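Local coordinates for protein endoglucanase EG-II (Hypocrea jecorina, PDB 3QR3) that hydrolyses internal beta-1,4-glucosidic bonds of cellulose as an endoglucanase, through its family 5 glycoside hydrolase catalytic domain, at residues Leu62-Gly65 with Trp66-Val70; Gly76-Ser80 with Thr81-Lys85; Ser243-Ala246 with Thr247-Gln251; Gln275-Gln278 with Tyr279-Gln282. All blocks are in the same frame, centred on the assembly; numbering follows the deposited sequence.

Interaction 1. Residues Leu62-Gly65 with Trp66-Val70; sequences LPVG and WQYLV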
loop_
_atom_site.group_PDB
_atom_site.type_symbol
_atom_site.label_atom_id
_atom_site.label_comp_id
_atom_site.label_asym_id
_atom_site.label_seq_id
_atom_site.Cartn_x
_atom_site.Cartn_y
_atom_site.Cartn_z
ATOM N N LEU A 62 0.347 -1.100 5.621
ATOM C CA LEU A 62 0.215 -0.283 6.828
ATOM C C LEU A 62 0.539 1.173 6.522
ATOM O O LEU A 62 1.687 1.618 6.688
ATOM C CB LEU A 62 1.143 -0.809 7.925
ATOM C CG LEU A 62 1.100 -2.314 8.237
ATOM C CD1 LEU A 62 2.049 -2.655 9.390
ATOM C CD2 LEU A 62 -0.310 -2.773 8.575
ATOM N N PRO A 63 -0.471 1.922 6.063
ATOM C CA PRO A 63 -0.302 3.323 5.680
ATOM C C PRO A 63 0.097 4.165 6.867
ATOM O O PRO A 63 -0.474 4.000 7.944
ATOM C CB PRO A 63 -1.707 3.735 5.227
ATOM C CG PRO A 63 -2.396 2.488 4.911
ATOM C CD PRO A 63 -1.851 1.464 5.859
ATOM N N VAL A 64 1.058 5.063 6.669
ATOM C CA VAL A 64 1.452 5.980 7.733
ATOM C C VAL A 64 1.961 7.283 7.138
ATOM O O VAL A 64 2.566 7.298 6.056
ATOM C CB VAL A 64 2.512 5.363 8.667
ATOM C CG1 VAL A 64 3.717 4.912 7.866
ATOM C CG2 VAL A 64 2.920 6.381 9.757
ATOM N N GLY A 65 1.696 8.378 7.836
ATOM C CA GLY A 65 2.133 9.680 7.374
ATOM C C GLY A 65 3.620 9.876 7.586
ATOM O O GLY A 65 4.163 9.532 8.636
ATOM N N TRP A 66 4.287 10.412 6.569
ATOM C CA TRP A 66 5.688 10.812 6.681
ATOM C C TRP A 66 5.882 11.702 7.916
ATOM O O TRP A 66 6.773 11.465 8.731
ATOM C CB TRP A 66 6.070 11.576 5.416
ATOM C CG TRP A 66 7.501 11.964 5.260
ATOM C CD1 TRP A 66 8.520 11.820 6.163
ATOM C CD2 TRP A 66 8.062 12.601 4.113
ATOM N NE1 TRP A 66 9.696 12.315 5.626
ATOM C CE2 TRP A 66 9.433 12.812 4.375
ATOM C CE3 TRP A 66 7.532 13.026 2.888
ATOM C CZ2 TRP A 66 10.283 13.424 3.451
ATOM C CZ3 TRP A 66 8.376 13.632 1.974
ATOM C CH2 TRP A 66 9.738 13.822 2.261
ATOM N N GLN A 67 5.028 12.708 8.058
ATOM C CA GLN A 67 5.153 13.671 9.156
ATOM C C GLN A 67 5.095 12.973 10.501
ATOM O O GLN A 67 5.760 13.377 11.452
ATOM C CB GLN A 67 4.068 14.757 9.076
ATOM C CG GLN A 67 4.274 15.752 7.924
ATOM C CD GLN A 67 3.640 15.288 6.613
ATOM O OE1 GLN A 67 3.538 14.082 6.339
ATOM N NE2 GLN A 67 3.190 16.245 5.807
ATOM N N TYR A 68 4.301 11.913 10.580
ATOM C CA TYR A 68 4.178 11.175 11.827
ATOM C C TYR A 68 5.507 10.519 12.225
ATOM O O TYR A 68 5.932 10.590 13.382
ATOM C CB TYR A 68 3.084 10.102 11.731
ATOM C CG TYR A 68 2.973 9.322 13.012
ATOM C CD1 TYR A 68 2.345 9.869 14.126
ATOM C CD2 TYR A 68 3.528 8.058 13.123
ATOM C CE1 TYR A 68 2.264 9.174 15.307
ATOM C CE2 TYR A 68 3.448 7.348 14.300
ATOM C CZ TYR A 68 2.816 7.914 15.388
ATOM O OH TYR A 68 2.746 7.205 16.558
ATOM N N LEU A 69 6.156 9.870 11.263
ATOM C CA LEU A 69 7.350 9.082 11.556
ATOM C C LEU A 69 8.506 9.946 12.034
ATOM O O LEU A 69 9.300 9.519 12.870
ATOM C CB LEU A 69 7.775 8.238 10.343
ATOM C CG LEU A 69 6.833 7.074 10.005
ATOM C CD1 LEU A 69 7.326 6.320 8.788
ATOM C CD2 LEU A 69 6.652 6.125 11.196
ATOM N N VAL A 70 8.603 11.160 11.505
ATOM C CA VAL A 70 9.675 12.060 11.896
ATOM C C VAL A 70 9.163 13.167 12.820
ATOM O O VAL A 70 9.859 14.140 13.071
ATOM C CB VAL A 70 10.361 12.685 10.673
ATOM C CG1 VAL A 70 11.084 11.606 9.857
ATOM C CG2 VAL A 70 9.348 13.438 9.818
#
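V64 and G65 meet Y68 and L69 where a strand of the TIM barrel, 59-64, runs straight into the short helix 66-69. G65 holds the N-cap position, and its carbonyl oxygen receives the first amides of the turn. L69 N reaches G65 O at 3.3 Å with an N-H...O angle of 152°, and Y68 N reaches the same oxygen at 3.1 Å with a more bent 123°. Both bonds are weak by these measures, so one acceptor is shared between two imperfect donors. The helix is so brief that V70 has already left helical backbone angles.

Beneath this turn both methyl branches of V64 touch L69, and CG2 also reaches Y68. CG2, lying anti to the backbone N, comes 3.8 Å from Y68 CD2, approaching the ring obliquely, and also touches L69 CG. The other branch, CG1, faces L69 CD1 at 4.0 Å. V64 crosses both Y68 and L69 at about a right angle, and all three residues are buried.

Other parts of the chain surround the turn. The ring of W66 meets W110 edge-to-face, and Q67 NE2 is held by G21 O and N111 OD1. Y68 turns its ring to F13, while its CB stays 3.3 Å from G65 O.

Interaction 2. Residues Gly76-Ser80 with Thr81-Lys85; sequences GNLDS and TSISK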
loop_
_atom_site.group_PDB
_atom_site.type_symbol
_atom_site.label_atom_id
_atom_site.label_comp_id
_atom_site.label_asym_id
_atom_site.label_seq_id
_atom_site.Cartn_x
_atom_site.Cartn_y
_atom_site.Cartn_z
ATOM N N GLY A 76 14.749 14.795 9.420
ATOM C CA GLY A 76 15.283 14.449 10.730
ATOM C C GLY A 76 15.311 12.964 11.042
ATOM O O GLY A 76 14.963 12.132 10.204
ATOM N N ASN A 77 15.747 12.625 12.250
ATOM C CA ASN A 77 15.746 11.241 12.694
ATOM C C ASN A 77 14.310 10.794 12.932
ATOM O O ASN A 77 13.454 11.608 13.276
ATOM C CB ASN A 77 16.575 11.087 13.976
ATOM C CG ASN A 77 18.060 11.378 13.753
ATOM O OD1 ASN A 77 18.577 11.228 12.645
ATOM N ND2 ASN A 77 18.746 11.797 14.812
ATOM N N LEU A 78 14.029 9.515 12.718
ATOM C CA LEU A 78 12.715 8.988 13.080
ATOM C C LEU A 78 12.466 9.328 14.547
ATOM O O LEU A 78 13.366 9.179 15.386
ATOM C CB LEU A 78 12.665 7.473 12.891
ATOM C CG LEU A 78 12.928 6.922 11.483
ATOM C CD1 LEU A 78 12.906 5.397 11.500
ATOM C CD2 LEU A 78 11.911 7.462 10.495
ATOM N N ASP A 79 11.259 9.794 14.855
ATOM C CA ASP A 79 10.878 10.119 16.234
ATOM C C ASP A 79 10.721 8.821 17.013
ATOM O O ASP A 79 10.019 7.913 16.574
ATOM C CB ASP A 79 9.569 10.915 16.249
ATOM C CG ASP A 79 9.045 11.162 17.662
ATOM O OD1 ASP A 79 9.294 12.262 18.200
ATOM O OD2 ASP A 79 8.390 10.262 18.236
ATOM N N SER A 80 11.375 8.724 18.168
ATOM C CA SER A 80 11.432 7.458 18.890
ATOM C C SER A 80 10.047 6.950 19.302
ATOM O O SER A 80 9.778 5.750 19.238
ATOM C CB SER A 80 12.363 7.558 20.104
ATOM O OG SER A 80 11.959 8.596 20.977
ATOM N N THR A 81 9.160 7.850 19.708
ATOM C CA THR A 81 7.815 7.418 20.051
ATOM C C THR A 81 7.077 6.916 18.824
ATOM O O THR A 81 6.499 5.828 18.831
ATOM C CB THR A 81 6.986 8.552 20.665
ATOM O OG1 THR A 81 7.613 8.997 21.872
ATOM C CG2 THR A 81 5.581 8.057 20.961
ATOM N N SER A 82 7.082 7.722 17.772
ATOM C CA SER A 82 6.328 7.393 16.567
ATOM C C SER A 82 6.742 6.045 15.994
ATOM O O SER A 82 5.889 5.203 15.687
ATOM C CB SER A 82 6.507 8.489 15.513
ATOM O OG SER A 82 6.034 9.724 16.015
ATOM N N ILE A 83 8.047 5.829 15.852
ATOM C CA ILE A 83 8.520 4.593 15.221
ATOM C C ILE A 83 8.243 3.402 16.137
ATOM O O ILE A 83 7.930 2.318 15.677
ATOM C CB ILE A 83 10.014 4.667 14.801
ATOM C CG1 ILE A 83 10.384 3.466 13.927
ATOM C CG2 ILE A 83 10.929 4.737 16.024
ATOM C CD1 ILE A 83 9.553 3.351 12.653
ATOM N N SER A 84 8.325 3.629 17.443
ATOM C CA SER A 84 8.013 2.602 18.430
ATOM C C SER A 84 6.551 2.135 18.332
ATOM O O SER A 84 6.257 0.940 18.367
ATOM C CB SER A 84 8.304 3.139 19.838
ATOM O OG SER A 84 7.938 2.192 20.825
ATOM N N LYS A 85 5.634 3.089 18.225
ATOM C CA LYS A 85 4.219 2.776 18.065
ATOM C C LYS A 85 3.966 2.090 16.719
ATOM O O LYS A 85 3.331 1.046 16.656
ATOM C CB LYS A 85 3.376 4.050 18.176
ATOM C CG LYS A 85 3.328 4.665 19.586
ATOM C CD LYS A 85 2.669 3.708 20.583
ATOM C CE LYS A 85 2.493 4.361 21.954
ATOM N NZ LYS A 85 1.629 3.534 22.843
#
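D79 caps helix 80-95, and the close-fitting half of the contact is built round its two acceptors. OD2 takes the amide of S82 at 2.9 Å with an N-H...O angle of 167°, using the anti lone pair of the carboxylate. This is the classic N-cap bond; a chi1 of 174°, with CG anti to the backbone N, swings the carboxylate over the first turn. The backbone O of D79 accepts from I83 N at 3.0 Å, and that bond is nearly straight at 173°. Below the cap the apolar side closes more softly: L78 CD1 rests 4.0 Å from I83 CG1, and both side chains continue onto helix 122-136, L78 touching L128 and L132, and I83 touching K135. S82 OG bonds to Y68 O.

The solvent side is formed by S80, T81 and S84, which are exposed. There S84 N bonds to S80 O at 3.1 Å.

An alanine at D79 would take away the carboxylate and is likely to leave S82 N without its capping acceptor. A negative group at this end would probably also be stabilised by the helix dipole.

Interaction 3. Residues Ser243-Ala246 with Thr247-Gln251; sequences SPLA and TWLRQ. With SO4 (sulfate ion), chain K.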
loop_
_atom_site.group_PDB
_atom_site.type_symbol
_atom_site.label_atom_id
_atom_site.label_comp_id
_atom_site.label_asym_id
_atom_site.label_seq_id
_atom_site.Cartn_x
_atom_site.Cartn_y
_atom_site.Cartn_z
ATOM N N SER A 243 -5.710 -6.174 -18.372
ATOM C CA SER A 243 -5.307 -6.972 -19.534
ATOM C C SER A 243 -4.086 -6.349 -20.238
ATOM O O SER A 243 -3.054 -7.011 -20.388
ATOM C CB SER A 243 -6.476 -7.202 -20.511
ATOM O OG SER A 243 -6.048 -7.968 -21.641
ATOM N N PRO A 244 -4.185 -5.071 -20.649
ATOM C CA PRO A 244 -3.022 -4.413 -21.263
ATOM C C PRO A 244 -1.809 -4.430 -20.338
ATOM O O PRO A 244 -0.678 -4.563 -20.803
ATOM C CB PRO A 244 -3.483 -2.969 -21.455
ATOM C CG PRO A 244 -4.960 -3.014 -21.431
ATOM C CD PRO A 244 -5.369 -4.199 -20.616
ATOM N N LEU A 245 -2.028 -4.280 -19.035
ATOM C CA LEU A 245 -0.901 -4.281 -18.107
ATOM C C LEU A 245 -0.256 -5.667 -18.030
ATOM O O LEU A 245 0.964 -5.791 -18.051
ATOM C CB LEU A 245 -1.327 -3.797 -16.714
ATOM C CG LEU A 245 -0.228 -3.717 -15.654
ATOM C CD1 LEU A 245 0.987 -2.923 -16.167
ATOM C CD2 LEU A 245 -0.779 -3.091 -14.379
ATOM N N ALA A 246 -1.076 -6.712 -17.936
ATOM C CA ALA A 246 -0.554 -8.080 -17.898
ATOM C C ALA A 246 0.353 -8.367 -19.099
ATOM O O ALA A 246 1.448 -8.922 -18.954
ATOM C CB ALA A 246 -1.702 -9.100 -17.843
ATOM N N THR A 247 -0.122 -7.997 -20.282
ATOM C CA THR A 247 0.630 -8.195 -21.517
ATOM C C THR A 247 1.977 -7.499 -21.442
ATOM O O THR A 247 3.015 -8.102 -21.732
ATOM C CB THR A 247 -0.145 -7.637 -22.721
ATOM O OG1 THR A 247 -1.398 -8.327 -22.828
ATOM C CG2 THR A 247 0.660 -7.818 -24.024
ATOM N N TRP A 248 1.950 -6.226 -21.047
ATOM C CA TRP A 248 3.167 -5.436 -20.909
ATOM C C TRP A 248 4.132 -6.059 -19.893
ATOM O O TRP A 248 5.322 -6.231 -20.166
ATOM C CB TRP A 248 2.837 -3.991 -20.513
ATOM C CG TRP A 248 4.062 -3.138 -20.445
ATOM C CD1 TRP A 248 4.657 -2.479 -21.481
ATOM C CD2 TRP A 248 4.865 -2.877 -19.288
ATOM N NE1 TRP A 248 5.777 -1.819 -21.040
ATOM C CE2 TRP A 248 5.928 -2.048 -19.697
ATOM C CE3 TRP A 248 4.786 -3.262 -17.945
ATOM C CZ2 TRP A 248 6.906 -1.593 -18.813
ATOM C CZ3 TRP A 248 5.761 -2.810 -17.067
ATOM C CH2 TRP A 248 6.805 -1.982 -17.506
ATOM N N LEU A 249 3.609 -6.403 -18.724
ATOM C CA LEU A 249 4.417 -7.028 -17.690
ATOM C C LEU A 249 5.059 -8.313 -18.182
ATOM O O LEU A 249 6.227 -8.593 -17.898
ATOM C CB LEU A 249 3.552 -7.339 -16.467
ATOM C CG LEU A 249 3.103 -6.130 -15.633
ATOM C CD1 LEU A 249 2.086 -6.557 -14.587
ATOM C CD2 LEU A 249 4.303 -5.451 -14.980
ATOM N N ARG A 250 4.280 -9.113 -18.903
ATOM C CA ARG A 250 4.721 -10.448 -19.266
ATOM C C ARG A 250 5.807 -10.367 -20.331
ATOM O O ARG A 250 6.808 -11.084 -20.269
ATOM C CB ARG A 250 3.533 -11.293 -19.746
ATOM C CG ARG A 250 3.842 -12.771 -19.896
ATOM C CD ARG A 250 2.580 -13.596 -20.183
ATOM N NE ARG A 250 1.719 -13.668 -19.008
ATOM C CZ ARG A 250 0.487 -13.171 -18.942
ATOM N NH1 ARG A 250 -0.046 -12.581 -20.006
ATOM N NH2 ARG A 250 -0.217 -13.276 -17.813
ATOM N N GLN A 251 5.607 -9.490 -21.308
ATOM C CA GLN A 251 6.621 -9.272 -22.339
ATOM C C GLN A 251 7.924 -8.760 -21.748
ATOM O O GLN A 251 9.006 -9.043 -22.276
ATOM C CB GLN A 251 6.116 -8.290 -23.386
ATOM C CG GLN A 251 5.070 -8.879 -24.285
ATOM C CD GLN A 251 4.372 -7.824 -25.110
ATOM O OE1 GLN A 251 3.728 -8.126 -26.115
ATOM N NE2 GLN A 251 4.494 -6.572 -24.687
HETATM S S SO4 K . 9.185 0.102 -21.693
HETATM O O1 SO4 K . 8.790 0.964 -20.593
HETATM O O2 SO4 K . 10.007 0.865 -22.627
HETATM O O3 SO4 K . 9.959 -1.021 -21.156
HETATM O O4 SO4 K . 7.978 -0.366 -22.374
HETATM O O HOH W 1 -3.523 -9.714 -21.448
#
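L245 and L249 lie one turn apart and pack obliquely against each other. L245 CG sits 3.8 Å from L249 CD1, and L245 CD1 fits close to L249 CG. The two leucines start differently: L245 sends CG anti to its backbone N (chi1 -179°), whereas L249 keeps CG beside its own N, and this difference lets the branches meet. Both also touch Y287 of strand 287-296. W248 leaves the helix on another side. L245 CD1 approaches its ring only obliquely, 4.2 Å from CE3, while the indole meets F216 with the planes at about 55°.

These residues belong to helix 238-251, which links strand 214-219 to strand 256-261 in a beta-alpha-beta unit of the TIM barrel. The leucines turn to the sheet, and S243, P244, T247 and R250 lie toward the surface. Regular i to i+4 bonds join the turns, for example L249 N to L245 O at 2.8 Å.

On the outer side water 1 bridges S243 and T247, donating to S243 O at 2.9 Å and lying the same distance from T247 OG1. R250 bends at chi3, which lays its guanidinium with one face over A246 O, offset toward the rim; NE forms a salt bridge with D285, and NH2 bonds to N283 OD1. W248 NE1 points outward to a sulfate, probably from the crystallisation liquor: it donates to O4 at 3.0 Å with an N-H...O angle of 163°, and the sulfur lies in the plane of the indole at its edge.

Interaction 4. Residues Gln275-Gln278 with Tyr279-Gln282; sequences QQIQ and YLNQ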
loop_
_atom_site.group_PDB
_atom_site.type_symbol
_atom_site.label_atom_id
_atom_site.label_comp_id
_atom_site.label_asym_id
_atom_site.label_seq_id
_atom_site.Cartn_x
_atom_site.Cartn_y
_atom_site.Cartn_z
ATOM N N GLN A 275 -14.845 -10.507 -10.479
ATOM C CA GLN A 275 -14.307 -10.592 -11.835
ATOM C C GLN A 275 -12.882 -10.053 -11.885
ATOM O O GLN A 275 -12.013 -10.649 -12.505
ATOM C CB GLN A 275 -15.196 -9.834 -12.826
ATOM C CG GLN A 275 -16.544 -10.510 -13.026
ATOM C CD GLN A 275 -17.507 -9.696 -13.858
ATOM O OE1 GLN A 275 -17.251 -8.536 -14.183
ATOM N NE2 GLN A 275 -18.639 -10.300 -14.200
ATOM N N GLN A 276 -12.645 -8.929 -11.213
ATOM C CA GLN A 276 -11.325 -8.327 -11.208
ATOM C C GLN A 276 -10.307 -9.274 -10.585
ATOM O O GLN A 276 -9.248 -9.535 -11.160
ATOM C CB GLN A 276 -11.328 -6.997 -10.442
ATOM C CG GLN A 276 -9.992 -6.250 -10.571
ATOM C CD GLN A 276 -9.932 -5.012 -9.701
ATOM O OE1 GLN A 276 -9.716 -5.096 -8.490
ATOM N NE2 GLN A 276 -10.115 -3.856 -10.312
ATOM N N ILE A 277 -10.640 -9.776 -9.402
ATOM C CA ILE A 277 -9.764 -10.670 -8.658
ATOM C C ILE A 277 -9.508 -11.954 -9.439
ATOM O O ILE A 277 -8.394 -12.481 -9.439
ATOM C CB ILE A 277 -10.385 -11.034 -7.296
ATOM C CG1 ILE A 277 -10.574 -9.771 -6.457
ATOM C CG2 ILE A 277 -9.506 -12.031 -6.548
ATOM C CD1 ILE A 277 -9.302 -8.987 -6.254
ATOM N N GLN A 278 -10.540 -12.460 -10.103
ATOM C CA GLN A 278 -10.381 -13.687 -10.861
ATOM C C GLN A 278 -9.344 -13.481 -11.965
ATOM O O GLN A 278 -8.501 -14.347 -12.202
ATOM C CB GLN A 278 -11.705 -14.160 -11.458
ATOM C CG GLN A 278 -11.537 -15.435 -12.280
ATOM C CD GLN A 278 -12.777 -15.802 -13.074
ATOM O OE1 GLN A 278 -13.020 -16.976 -13.347
ATOM N NE2 GLN A 278 -13.565 -14.798 -13.452
ATOM N N TYR A 279 -9.401 -12.328 -12.625
ATOM C CA TYR A 279 -8.459 -12.045 -13.700
ATOM C C TYR A 279 -7.032 -11.928 -13.174
ATOM O O TYR A 279 -6.084 -12.373 -13.823
ATOM C CB TYR A 279 -8.859 -10.803 -14.508
ATOM C CG TYR A 279 -7.968 -10.618 -15.731
ATOM C CD1 TYR A 279 -8.203 -11.337 -16.901
ATOM C CD2 TYR A 279 -6.883 -9.745 -15.703
ATOM C CE1 TYR A 279 -7.381 -11.188 -18.016
ATOM C CE2 TYR A 279 -6.055 -9.584 -16.815
ATOM C CZ TYR A 279 -6.313 -10.314 -17.966
ATOM O OH TYR A 279 -5.503 -10.162 -19.061
ATOM N N LEU A 280 -6.868 -11.327 -12.000
ATOM C CA LEU A 280 -5.543 -11.245 -11.404
ATOM C C LEU A 280 -5.040 -12.645 -11.082
ATOM O O LEU A 280 -3.880 -12.978 -11.344
ATOM C CB LEU A 280 -5.551 -10.381 -10.144
ATOM C CG LEU A 280 -5.922 -8.909 -10.343
ATOM C CD1 LEU A 280 -5.903 -8.182 -8.996
ATOM C CD2 LEU A 280 -5.000 -8.248 -11.353
ATOM N N ASN A 281 -5.912 -13.468 -10.516
ATOM C CA ASN A 281 -5.540 -14.843 -10.187
ATOM C C ASN A 281 -5.180 -15.681 -11.424
ATOM O O ASN A 281 -4.330 -16.561 -11.347
ATOM C CB ASN A 281 -6.646 -15.527 -9.389
ATOM C CG ASN A 281 -6.647 -15.120 -7.920
ATOM O OD1 ASN A 281 -5.606 -14.761 -7.352
ATOM N ND2 ASN A 281 -7.816 -15.191 -7.295
ATOM N N GLN A 282 -5.830 -15.409 -12.552
ATOM C CA GLN A 282 -5.508 -16.102 -13.809
ATOM C C GLN A 282 -4.264 -15.546 -14.487
ATOM O O GLN A 282 -3.841 -16.057 -15.534
ATOM C CB GLN A 282 -6.684 -16.025 -14.778
ATOM C CG GLN A 282 -7.894 -16.830 -14.309
ATOM C CD GLN A 282 -9.117 -16.610 -15.172
ATOM O OE1 GLN A 282 -9.226 -15.607 -15.874
ATOM N NE2 GLN A 282 -10.055 -17.541 -15.107
#
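Four successive i to i+4 bonds carry the backbone of helix 267-281 through its last turns, from Y279 N to Q275 O at 3.1 Å to Q282 N to Q278 O at 2.9 Å. Between them L280 N reaches Q276 O at 3.1 Å, and N281 N reaches I277 O at 2.9 Å.

I277 and N281 lie side by side and point the same way. The branch CG2 of I277, anti to the backbone N, meets N281 ND2 at 3.7 Å, a van der Waals contact between a methyl group and the amide nitrogen. N281 OD1 is engaged by V3 N and R327 NH2, so this amide ties the helix end to residues near both ends of the modelled chain. A leucine in its place would probably leave V3 N and R327 NH2 without that shared acceptor.

On another face, Q278 and Q282 cross with their amide planes 34° apart; Q278 OE1 and Q282 NE2 are 3.5 Å apart at an angle too poor for a hydrogen bond. L280 settles against L258, Y287 and Y290, its CD1 only loosely near I277 CD1 at 4.4 Å. The ring of Y279 extends to helix 238-251, touching I238 and F242.

The arrangement is that of an amphipathic outer helix in a beta-alpha-beta unit of the TIM barrel, leading from strand 256-261 to strand 287-296.

The four contacts form two pairs on opposite sides of the chain's centre. Interactions 1 and 2 have centres 10 Å apart and join directly: L69 O and D79 N, 2.8 Å apart, make a probable hydrogen bond, so the short helix after strand 59-64 is tied to the cap of the next helix. Interactions 3 and 4 sit 14 Å apart, centre to centre, on successive outer helices, with Y279 OH 3.2 Å from S243 CA. Between the pairs, nearest atoms remain about 17 Å apart or more. The side chains of L245 in interaction 3 and Q276 in interaction 4 each lie about 14 Å from a bound magnesium ion.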